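Local coordinates for dual specificity protein phosphatase 12 (Homo sapiens, PDB 4KI9) that removes phosphate from phosphotyrosine and from phosphoserine or phosphothreonine in proteins, here as its dual specificity phosphatase catalytic domain, at residues E61-D69 and V146-R157; A91-T101 and K123-F132. The protein carries 2 engineered substitutions. All blocks are in the same frame, centred on the assembly; numbering follows the deposited sequence.

Interaction 1 (E61-D69 and V146-R157); sequences ETDLLSHLD and VDTSSAIYKQYR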
loop_
_atom_site.group_PDB
_atom_site.type_symbol
_atom_site.label_atom_id
_atom_site.label_comp_id
_atom_site.label_asym_id
_atom_site.label_seq_id
_atom_site.Cartn_x
_atom_site.Cartn_y
_atom_site.Cartn_z
ATOM N N GLU A 61 -2.059 8.900 13.147
ATOM C CA GLU A 61 -0.770 8.905 13.842
ATOM C C GLU A 61 0.133 7.769 13.377
ATOM O O GLU A 61 1.331 7.778 13.661
ATOM C CB GLU A 61 -0.930 8.813 15.364
ATOM C CG GLU A 61 -2.108 9.573 15.930
ATOM C CD GLU A 61 -3.364 8.730 15.924
ATOM O OE1 GLU A 61 -3.426 7.752 16.703
ATOM O OE2 GLU A 61 -4.272 9.029 15.125
ATOM N N THR A 62 -0.434 6.785 12.682
ATOM C CA THR A 62 0.373 5.662 12.209
ATOM C C THR A 62 1.373 6.134 11.171
ATOM O O THR A 62 1.010 6.836 10.234
ATOM C CB THR A 62 -0.489 4.537 11.604
ATOM O OG1 THR A 62 -1.331 3.983 12.623
ATOM C CG2 THR A 62 0.395 3.438 11.040
ATOM N N ASP A 63 2.637 5.760 11.352
ATOM C CA ASP A 63 3.666 6.083 10.376
ATOM C C ASP A 63 3.738 5.002 9.306
ATOM O O ASP A 63 4.434 3.996 9.475
ATOM C CB ASP A 63 5.027 6.246 11.063
ATOM C CG ASP A 63 6.153 6.535 10.079
ATOM O OD1 ASP A 63 5.878 6.810 8.894
ATOM O OD2 ASP A 63 7.331 6.512 10.493
ATOM N N LEU A 64 3.013 5.207 8.210
ATOM C CA LEU A 64 3.139 4.353 7.038
ATOM C C LEU A 64 4.291 4.820 6.159
ATOM O O LEU A 64 4.944 4.012 5.474
ATOM C CB LEU A 64 1.856 4.385 6.214
ATOM C CG LEU A 64 0.804 3.293 6.382
ATOM C CD1 LEU A 64 -0.079 3.319 5.163
ATOM C CD2 LEU A 64 1.430 1.922 6.561
ATOM N N LEU A 65 4.529 6.128 6.166
ATOM C CA LEU A 65 5.535 6.754 5.293
ATOM C C LEU A 65 6.884 6.036 5.309
ATOM O O LEU A 65 7.478 5.805 4.257
ATOM C CB LEU A 65 5.725 8.234 5.668
ATOM C CG LEU A 65 6.792 9.024 4.896
ATOM C CD1 LEU A 65 6.535 8.968 3.388
ATOM C CD2 LEU A 65 6.790 10.490 5.352
ATOM N N SER A 66 7.355 5.680 6.502
ATOM C CA SER A 66 8.665 5.068 6.676
ATOM C C SER A 66 8.753 3.682 6.035
ATOM O O SER A 66 9.843 3.215 5.726
ATOM C CB SER A 66 9.015 4.987 8.168
ATOM O OG SER A 66 9.143 6.296 8.725
ATOM N N HIS A 67 7.601 3.043 5.824
ATOM C CA HIS A 67 7.541 1.695 5.233
ATOM C C HIS A 67 7.230 1.648 3.735
ATOM O O HIS A 67 7.198 0.562 3.140
ATOM C CB HIS A 67 6.500 0.849 5.976
ATOM C CG HIS A 67 6.758 0.751 7.438
ATOM N ND1 HIS A 67 6.275 1.675 8.340
ATOM C CD2 HIS A 67 7.498 -0.124 8.158
ATOM C CE1 HIS A 67 6.674 1.349 9.555
ATOM N NE2 HIS A 67 7.418 0.263 9.474
ATOM N N LEU A 68 7.004 2.808 3.122
ATOM C CA LEU A 68 6.511 2.850 1.750
ATOM C C LEU A 68 7.490 2.312 0.708
ATOM O O LEU A 68 7.075 1.625 -0.213
ATOM C CB LEU A 68 6.042 4.269 1.350
ATOM C CG LEU A 68 4.800 4.810 2.064
ATOM C CD1 LEU A 68 4.470 6.260 1.601
ATOM C CD2 LEU A 68 3.609 3.859 1.880
ATOM N N ASP A 69 8.774 2.643 0.819
ATOM C CA ASP A 69 9.734 2.106 -0.135
ATOM C C ASP A 69 9.837 0.571 -0.050
ATOM O O ASP A 69 9.918 -0.079 -1.076
ATOM C CB ASP A 69 11.107 2.754 0.011
ATOM C CG ASP A 69 11.184 4.142 -0.654
ATOM O OD1 ASP A 69 12.131 4.883 -0.355
ATOM O OD2 ASP A 69 10.307 4.493 -1.467
ATOM N N VAL A 146 11.543 7.500 0.371
ATOM C CA VAL A 146 11.654 7.814 1.789
ATOM C C VAL A 146 13.107 8.210 2.010
ATOM O O VAL A 146 13.955 7.363 2.273
ATOM C CB VAL A 146 11.321 6.608 2.702
ATOM C CG1 VAL A 146 11.367 7.021 4.163
ATOM C CG2 VAL A 146 9.954 5.996 2.353
ATOM N N ASP A 147 13.399 9.497 1.866
ATOM C CA ASP A 147 14.764 9.994 2.007
ATOM C C ASP A 147 15.035 10.364 3.466
ATOM O O ASP A 147 14.661 11.446 3.918
ATOM C CB ASP A 147 14.945 11.197 1.072
ATOM C CG ASP A 147 16.318 11.846 1.176
ATOM O OD1 ASP A 147 16.532 12.838 0.448
ATOM O OD2 ASP A 147 17.175 11.393 1.968
ATOM N N THR A 148 15.700 9.481 4.206
ATOM C CA THR A 148 15.838 9.682 5.649
ATOM C C THR A 148 16.798 10.812 5.996
ATOM O O THR A 148 16.904 11.206 7.151
ATOM C CB THR A 148 16.306 8.417 6.370
ATOM O OG1 THR A 148 17.586 8.032 5.859
ATOM C CG2 THR A 148 15.307 7.283 6.176
ATOM N N SER A 149 17.496 11.340 4.998
ATOM C CA SER A 149 18.436 12.418 5.257
ATOM C C SER A 149 17.814 13.767 4.929
ATOM O O SER A 149 18.428 14.805 5.158
ATOM C CB SER A 149 19.719 12.228 4.446
ATOM O OG SER A 149 19.609 12.864 3.186
ATOM N N SER A 150 16.596 13.758 4.395
ATOM C CA SER A 150 15.947 15.009 4.016
ATOM C C SER A 150 15.414 15.742 5.240
ATOM O O SER A 150 15.136 15.135 6.278
ATOM C CB SER A 150 14.823 14.774 2.999
ATOM O OG SER A 150 13.741 14.086 3.592
ATOM N N ALA A 151 15.297 17.059 5.118
ATOM C CA ALA A 151 14.727 17.862 6.183
ATOM C C ALA A 151 13.248 17.544 6.331
ATOM O O ALA A 151 12.704 17.619 7.430
ATOM C CB ALA A 151 14.935 19.361 5.904
ATOM N N ILE A 152 12.597 17.205 5.221
ATOM C CA ILE A 152 11.182 16.826 5.250
ATOM C C ILE A 152 10.966 15.589 6.128
ATOM O O ILE A 152 10.062 15.564 6.967
ATOM C CB ILE A 152 10.620 16.555 3.841
ATOM C CG1 ILE A 152 10.439 17.855 3.073
ATOM C CG2 ILE A 152 9.264 15.837 3.913
ATOM C CD1 ILE A 152 10.060 17.625 1.644
ATOM N N TYR A 153 11.798 14.572 5.945
ATOM C CA TYR A 153 11.662 13.343 6.733
ATOM C C TYR A 153 12.000 13.577 8.199
ATOM O O TYR A 153 11.308 13.084 9.097
ATOM C CB TYR A 153 12.544 12.199 6.178
ATOM C CG TYR A 153 12.281 10.890 6.901
ATOM C CD1 TYR A 153 13.165 10.408 7.853
ATOM C CD2 TYR A 153 11.116 10.169 6.660
ATOM C CE1 TYR A 153 12.915 9.218 8.527
ATOM C CE2 TYR A 153 10.853 8.977 7.329
ATOM C CZ TYR A 153 11.755 8.505 8.260
ATOM O OH TYR A 153 11.495 7.335 8.948
ATOM N N LYS A 154 13.064 14.329 8.451
ATOM C CA LYS A 154 13.459 14.575 9.833
ATOM C C LYS A 154 12.369 15.333 10.579
ATOM O O LYS A 154 12.032 14.977 11.704
ATOM C CB LYS A 154 14.800 15.307 9.901
ATOM C CG LYS A 154 15.971 14.446 9.437
ATOM C CD LYS A 154 17.222 15.268 9.210
ATOM C CE LYS A 154 18.351 14.380 8.713
ATOM N NZ LYS A 154 19.509 15.176 8.216
ATOM N N GLN A 155 11.804 16.366 9.951
ATOM C CA GLN A 155 10.751 17.141 10.608
ATOM C C GLN A 155 9.530 16.261 10.884
ATOM O O GLN A 155 8.919 16.342 11.944
ATOM C CB GLN A 155 10.351 18.360 9.767
ATOM C CG GLN A 155 9.357 19.258 10.459
ATOM C CD GLN A 155 9.962 19.984 11.651
ATOM O OE1 GLN A 155 11.185 20.088 11.774
ATOM N NE2 GLN A 155 9.105 20.485 12.541
ATOM N N TYR A 156 9.186 15.415 9.922
ATOM C CA TYR A 156 8.071 14.490 10.064
ATOM C C TYR A 156 8.248 13.526 11.247
ATOM O O TYR A 156 7.292 13.251 11.979
ATOM C CB TYR A 156 7.926 13.690 8.768
ATOM C CG TYR A 156 7.034 12.473 8.846
ATOM C CD1 TYR A 156 7.574 11.189 8.971
ATOM C CD2 TYR A 156 5.657 12.596 8.742
ATOM C CE1 TYR A 156 6.751 10.064 9.021
ATOM C CE2 TYR A 156 4.828 11.476 8.785
ATOM C CZ TYR A 156 5.384 10.217 8.919
ATOM O OH TYR A 156 4.564 9.112 8.955
ATOM N N ARG A 157 9.458 13.002 11.420
ATOM C CA ARG A 157 9.731 12.079 12.524
ATOM C C ARG A 157 9.763 12.792 13.890
ATOM O O ARG A 157 9.336 12.243 14.901
ATOM C CB ARG A 157 11.023 11.290 12.276
ATOM C CG ARG A 157 10.939 10.238 11.140
ATOM C CD ARG A 157 9.927 9.125 11.406
ATOM N NE ARG A 157 10.010 8.651 12.785
ATOM C CZ ARG A 157 8.998 8.119 13.466
ATOM N NH1 ARG A 157 7.808 7.955 12.893
ATOM N NH2 ARG A 157 9.175 7.756 14.732
#
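Asp63 meets Tyr156 and Arg157 where the turn leading into helix 68-80 of the phosphatase domain receives the C-terminal helix 151-160. The turn is an Asx motif: Asp63 OD1 accepts from Ser66 N, and from the opposite face of the carboxylate Tyr156 OH donates to the same OD1 at 2.7 Å, two donors that help fix the group's rotation. With CG anti to the backbone N (chi1 178°), the carboxylate swings out to the helix, and its OD2 forms a salt bridge with Arg157 NH1 at 2.8 Å, the two planar groups only 14° apart. An alanine here would remove the carboxylate and would probably leave Arg157 without this countercharge and the Tyr156 hydroxyl without its acceptor. Next along the turn, Leu65 lays CD2 over the centre of the Tyr156 ring, 3.7 Å from the centroid, a CH-pi contact. Ser66 OG gives its proton to Asp63 OD2 on the syn side, and it also sits at the edge of the Tyr153 ring, near its plane, 2.6 Å from Tyr153 OH. Asp69, whose OD2 is held by Tyr139 and Lys106, closes the contact with its other oxygen: Val146 N donates to Asp69 OD1 at 2.8 Å, nearly straight at 172°.

Interaction 2 (A91-T101 and K123-F132); sequences AGVSRSVAIIT and KPEAKMNEGF. With PO4 (phosphate ion), chain B.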
loop_
_atom_site.group_PDB
_atom_site.type_symbol
_atom_site.label_atom_id
_atom_site.label_comp_id
_atom_site.label_asym_id
_atom_site.label_seq_id
_atom_site.Cartn_x
_atom_site.Cartn_y
_atom_site.Cartn_z
ATOM N N ALA A 91 -10.468 -3.406 6.083
ATOM C CA ALA A 91 -11.671 -2.973 5.372
ATOM C C ALA A 91 -11.483 -2.828 3.861
ATOM O O ALA A 91 -12.460 -2.774 3.119
ATOM C CB ALA A 91 -12.209 -1.675 5.968
ATOM N N GLY A 92 -10.233 -2.777 3.407
ATOM C CA GLY A 92 -9.941 -2.501 2.009
ATOM C C GLY A 92 -10.204 -1.060 1.611
ATOM O O GLY A 92 -10.539 -0.779 0.460
ATOM N N VAL A 93 -10.018 -0.137 2.554
ATOM C CA VAL A 93 -10.448 1.254 2.374
ATOM C C VAL A 93 -9.360 2.317 2.631
ATOM O O VAL A 93 -9.341 3.362 1.979
ATOM C CB VAL A 93 -11.696 1.532 3.258
ATOM C CG1 VAL A 93 -11.849 3.004 3.569
ATOM C CG2 VAL A 93 -12.942 0.976 2.593
ATOM N N SER A 94 -8.437 2.037 3.551
ATOM C CA SER A 94 -7.470 3.048 3.990
ATOM C C SER A 94 -6.003 2.587 3.904
ATOM O O SER A 94 -5.246 3.084 3.088
ATOM C CB SER A 94 -7.794 3.508 5.408
ATOM O OG SER A 94 -6.867 4.478 5.861
ATOM N N ARG A 95 -5.606 1.645 4.747
ATOM C CA ARG A 95 -4.207 1.194 4.759
ATOM C C ARG A 95 -3.751 0.593 3.418
ATOM O O ARG A 95 -2.694 0.945 2.885
ATOM C CB ARG A 95 -3.981 0.199 5.897
ATOM C CG ARG A 95 -3.955 0.824 7.300
ATOM C CD ARG A 95 -4.046 -0.254 8.396
ATOM N NE ARG A 95 -5.401 -0.785 8.522
ATOM C CZ ARG A 95 -5.819 -1.575 9.510
ATOM N NH1 ARG A 95 -4.986 -1.929 10.477
ATOM N NH2 ARG A 95 -7.081 -2.001 9.536
ATOM N N SER A 96 -4.553 -0.306 2.864
ATOM C CA SER A 96 -4.193 -0.947 1.604
ATOM C C SER A 96 -4.278 0.072 0.466
ATOM O O SER A 96 -3.447 0.080 -0.437
ATOM C CB SER A 96 -5.130 -2.119 1.347
ATOM O OG SER A 96 -6.475 -1.680 1.442
ATOM N N VAL A 97 -5.284 0.942 0.529
ATOM C CA VAL A 97 -5.440 2.025 -0.434
ATOM C C VAL A 97 -4.225 2.961 -0.471
ATOM O O VAL A 97 -3.755 3.326 -1.544
ATOM C CB VAL A 97 -6.735 2.836 -0.144
ATOM C CG1 VAL A 97 -6.760 4.117 -0.945
ATOM C CG2 VAL A 97 -7.965 1.983 -0.460
ATOM N N ALA A 98 -3.715 3.341 0.698
ATOM C CA ALA A 98 -2.494 4.150 0.769
ATOM C C ALA A 98 -1.288 3.453 0.113
ATOM O O ALA A 98 -0.516 4.073 -0.636
ATOM C CB ALA A 98 -2.182 4.509 2.218
ATOM N N ILE A 99 -1.130 2.162 0.381
ATOM C CA ILE A 99 -0.007 1.416 -0.193
ATOM C C ILE A 99 -0.110 1.350 -1.712
ATOM O O ILE A 99 0.872 1.569 -2.421
ATOM C CB ILE A 99 0.083 -0.022 0.379
ATOM C CG1 ILE A 99 0.407 0.012 1.873
ATOM C CG2 ILE A 99 1.133 -0.850 -0.361
ATOM C CD1 ILE A 99 1.669 0.792 2.229
ATOM N N ILE A 100 -1.293 1.024 -2.219
ATOM C CA ILE A 100 -1.486 0.975 -3.670
ATOM C C ILE A 100 -1.183 2.330 -4.301
ATOM O O ILE A 100 -0.488 2.415 -5.319
ATOM C CB ILE A 100 -2.928 0.564 -4.028
ATOM C CG1 ILE A 100 -3.175 -0.878 -3.601
ATOM C CG2 ILE A 100 -3.169 0.706 -5.531
ATOM C CD1 ILE A 100 -2.323 -1.874 -4.378
ATOM N N THR A 101 -1.701 3.389 -3.681
ATOM C CA THR A 101 -1.479 4.739 -4.182
ATOM C C THR A 101 0.018 5.042 -4.242
ATOM O O THR A 101 0.512 5.566 -5.247
ATOM C CB THR A 101 -2.224 5.795 -3.347
ATOM O OG1 THR A 101 -3.621 5.463 -3.297
ATOM C CG2 THR A 101 -2.068 7.200 -3.973
ATOM N N LYS A 123 -12.754 2.476 -6.976
ATOM C CA LYS A 123 -13.494 2.176 -5.761
ATOM C C LYS A 123 -13.832 3.481 -5.053
ATOM O O LYS A 123 -13.010 4.022 -4.319
ATOM C CB LYS A 123 -12.664 1.263 -4.851
ATOM C CG LYS A 123 -13.406 0.723 -3.637
ATOM C CD LYS A 123 -12.506 -0.200 -2.841
ATOM C CE LYS A 123 -13.259 -0.949 -1.754
ATOM N NZ LYS A 123 -12.349 -1.943 -1.089
ATOM N N PRO A 124 -15.046 4.003 -5.280
ATOM C CA PRO A 124 -15.414 5.278 -4.661
ATOM C C PRO A 124 -15.394 5.201 -3.139
ATOM O O PRO A 124 -15.197 6.222 -2.483
ATOM C CB PRO A 124 -16.841 5.523 -5.173
ATOM C CG PRO A 124 -17.334 4.187 -5.607
ATOM C CD PRO A 124 -16.122 3.471 -6.129
ATOM N N GLU A 125 -15.578 4.004 -2.590
ATOM C CA GLU A 125 -15.529 3.815 -1.145
ATOM C C GLU A 125 -14.098 3.891 -0.599
ATOM O O GLU A 125 -13.897 3.868 0.614
ATOM C CB GLU A 125 -16.155 2.475 -0.754
ATOM C CG GLU A 125 -17.288 2.031 -1.655
ATOM C CD GLU A 125 -16.829 1.049 -2.715
ATOM O OE1 GLU A 125 -16.925 1.373 -3.917
ATOM O OE2 GLU A 125 -16.376 -0.055 -2.341
ATOM N N ALA A 126 -13.108 3.963 -1.485
ATOM C CA ALA A 126 -11.727 4.131 -1.043
ATOM C C ALA A 126 -11.581 5.484 -0.363
ATOM O O ALA A 126 -11.979 6.511 -0.909
ATOM C CB ALA A 126 -10.749 3.998 -2.207
ATOM N N LYS A 127 -11.031 5.472 0.842
ATOM C CA LYS A 127 -10.902 6.680 1.638
ATOM C C LYS A 127 -9.811 6.458 2.675
ATOM O O LYS A 127 -10.081 5.968 3.776
ATOM C CB LYS A 127 -12.238 6.985 2.326
ATOM C CG LYS A 127 -12.264 8.251 3.177
ATOM C CD LYS A 127 -13.649 8.446 3.782
ATOM C CE LYS A 127 -13.646 9.457 4.921
ATOM N NZ LYS A 127 -14.681 9.132 5.956
ATOM N N MET A 128 -8.569 6.774 2.323
ATOM C CA MET A 128 -7.483 6.622 3.281
ATOM C C MET A 128 -7.645 7.713 4.317
ATOM O O MET A 128 -8.165 8.776 4.007
ATOM C CB MET A 128 -6.116 6.712 2.597
ATOM C CG MET A 128 -5.741 8.103 2.115
ATOM S SD MET A 128 -4.133 8.119 1.300
ATOM C CE MET A 128 -4.532 7.268 -0.222
ATOM N N ASN A 129 -7.221 7.451 5.546
ATOM C CA ASN A 129 -7.294 8.465 6.582
ATOM C C ASN A 129 -6.420 9.664 6.230
ATOM O O ASN A 129 -5.532 9.588 5.380
ATOM C CB ASN A 129 -7.006 7.896 7.989
ATOM C CG ASN A 129 -5.527 7.624 8.247
ATOM O OD1 ASN A 129 -4.708 8.541 8.242
ATOM N ND2 ASN A 129 -5.188 6.357 8.521
ATOM N N GLU A 130 -6.695 10.774 6.890
ATOM C CA GLU A 130 -6.108 12.053 6.552
ATOM C C GLU A 130 -4.613 12.096 6.792
ATOM O O GLU A 130 -3.889 12.799 6.087
ATOM C CB GLU A 130 -6.815 13.163 7.348
ATOM C CG GLU A 130 -6.901 12.913 8.868
ATOM C CD GLU A 130 -7.946 11.858 9.282
ATOM O OE1 GLU A 130 -8.145 11.668 10.503
ATOM O OE2 GLU A 130 -8.561 11.215 8.399
ATOM N N GLY A 131 -4.159 11.360 7.799
ATOM C CA GLY A 131 -2.735 11.180 8.043
ATOM C C GLY A 131 -2.009 10.517 6.876
ATOM O O GLY A 131 -0.911 10.934 6.503
ATOM N N PHE A 132 -2.613 9.484 6.300
ATOM C CA PHE A 132 -2.005 8.802 5.162
ATOM C C PHE A 132 -1.917 9.724 3.937
ATOM O O PHE A 132 -0.920 9.710 3.215
ATOM C CB PHE A 132 -2.733 7.487 4.833
ATOM C CG PHE A 132 -2.642 6.441 5.925
ATOM C CD1 PHE A 132 -1.684 6.533 6.925
ATOM C CD2 PHE A 132 -3.526 5.372 5.955
ATOM C CE1 PHE A 132 -1.597 5.576 7.932
ATOM C CE2 PHE A 132 -3.452 4.406 6.952
ATOM C CZ PHE A 132 -2.484 4.509 7.947
HETATM P P PO4 B . -8.459 -0.258 6.497
HETATM O O1 PO4 B . -8.627 -1.555 7.254
HETATM O O2 PO4 B . -7.121 0.354 6.820
HETATM O O3 PO4 B . -8.610 -0.485 5.014
HETATM O O4 PO4 B . -9.517 0.722 6.960
#
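The backbones of Ser94 and Met128 come within 3.6 Å at their CA atoms, and beside them Lys127 N donates to Val93 O at 2.9 Å, joining the phosphate-binding P-loop of the protein tyrosine phosphatase fold to the segment that leads into helix 130-141. The loop wraps a phosphate ion, probably from the crystallisation liquor: Val93 N and Ser94 N both donate to its O3, and Arg95 adds NE to O2 at 2.7 Å and NH2 to O1 at 2.8 Å, with the phosphorus near the guanidinium plane. Ser89, engineered at the position predicted to carry the phosphocysteine intermediate, also hydrogen-bonds the ion through OG. Lys123, its chain extended, reaches back to the loop and puts NZ 2.7 Å from Gly92 O, tilted from the carbonyl plane. On the other flank Ser94 OG, placed anti to the backbone N (chi1 180°), accepts from Asn129 N at 3.0 Å; Asp58 binds both Ser94 OG and Asn129 ND2. Asn129 caps helix 130-141 through OD1 and Phe132 N. Along the first turns of helix 95-108, Met128 bends at chi3 to tuck CE against Val97 and Thr101, while the Phe132 ring lies obliquely against Arg95, its CE2 3.6 Å from Arg95 CG.

The two contacts show how a phosphate-binding loop between strand 84-88 and helix 95-108 is connected to the outer helices. Their centres lie 19 Å apart, interaction 2 about 8 Å from the centre of the chain and interaction 1 about 15 Å from it. Along the chain, 61-69 comes first, then 91-101 and 123-132, and finally 146-157, the outer contact bracketing the inner. They touch directly: Leu64 and Leu68 pack against Ala98, Ile99 and Phe132, bringing the turn and the start of helix 68-80 onto helices 95-108 and 130-141. Helix 130-141 starts within interaction 2, and its Gln135 hydrogen-bonds the backbone of Thr62, Leu64 and Leu65. The C-terminal helix is thereby indirectly linked to the phosphate site.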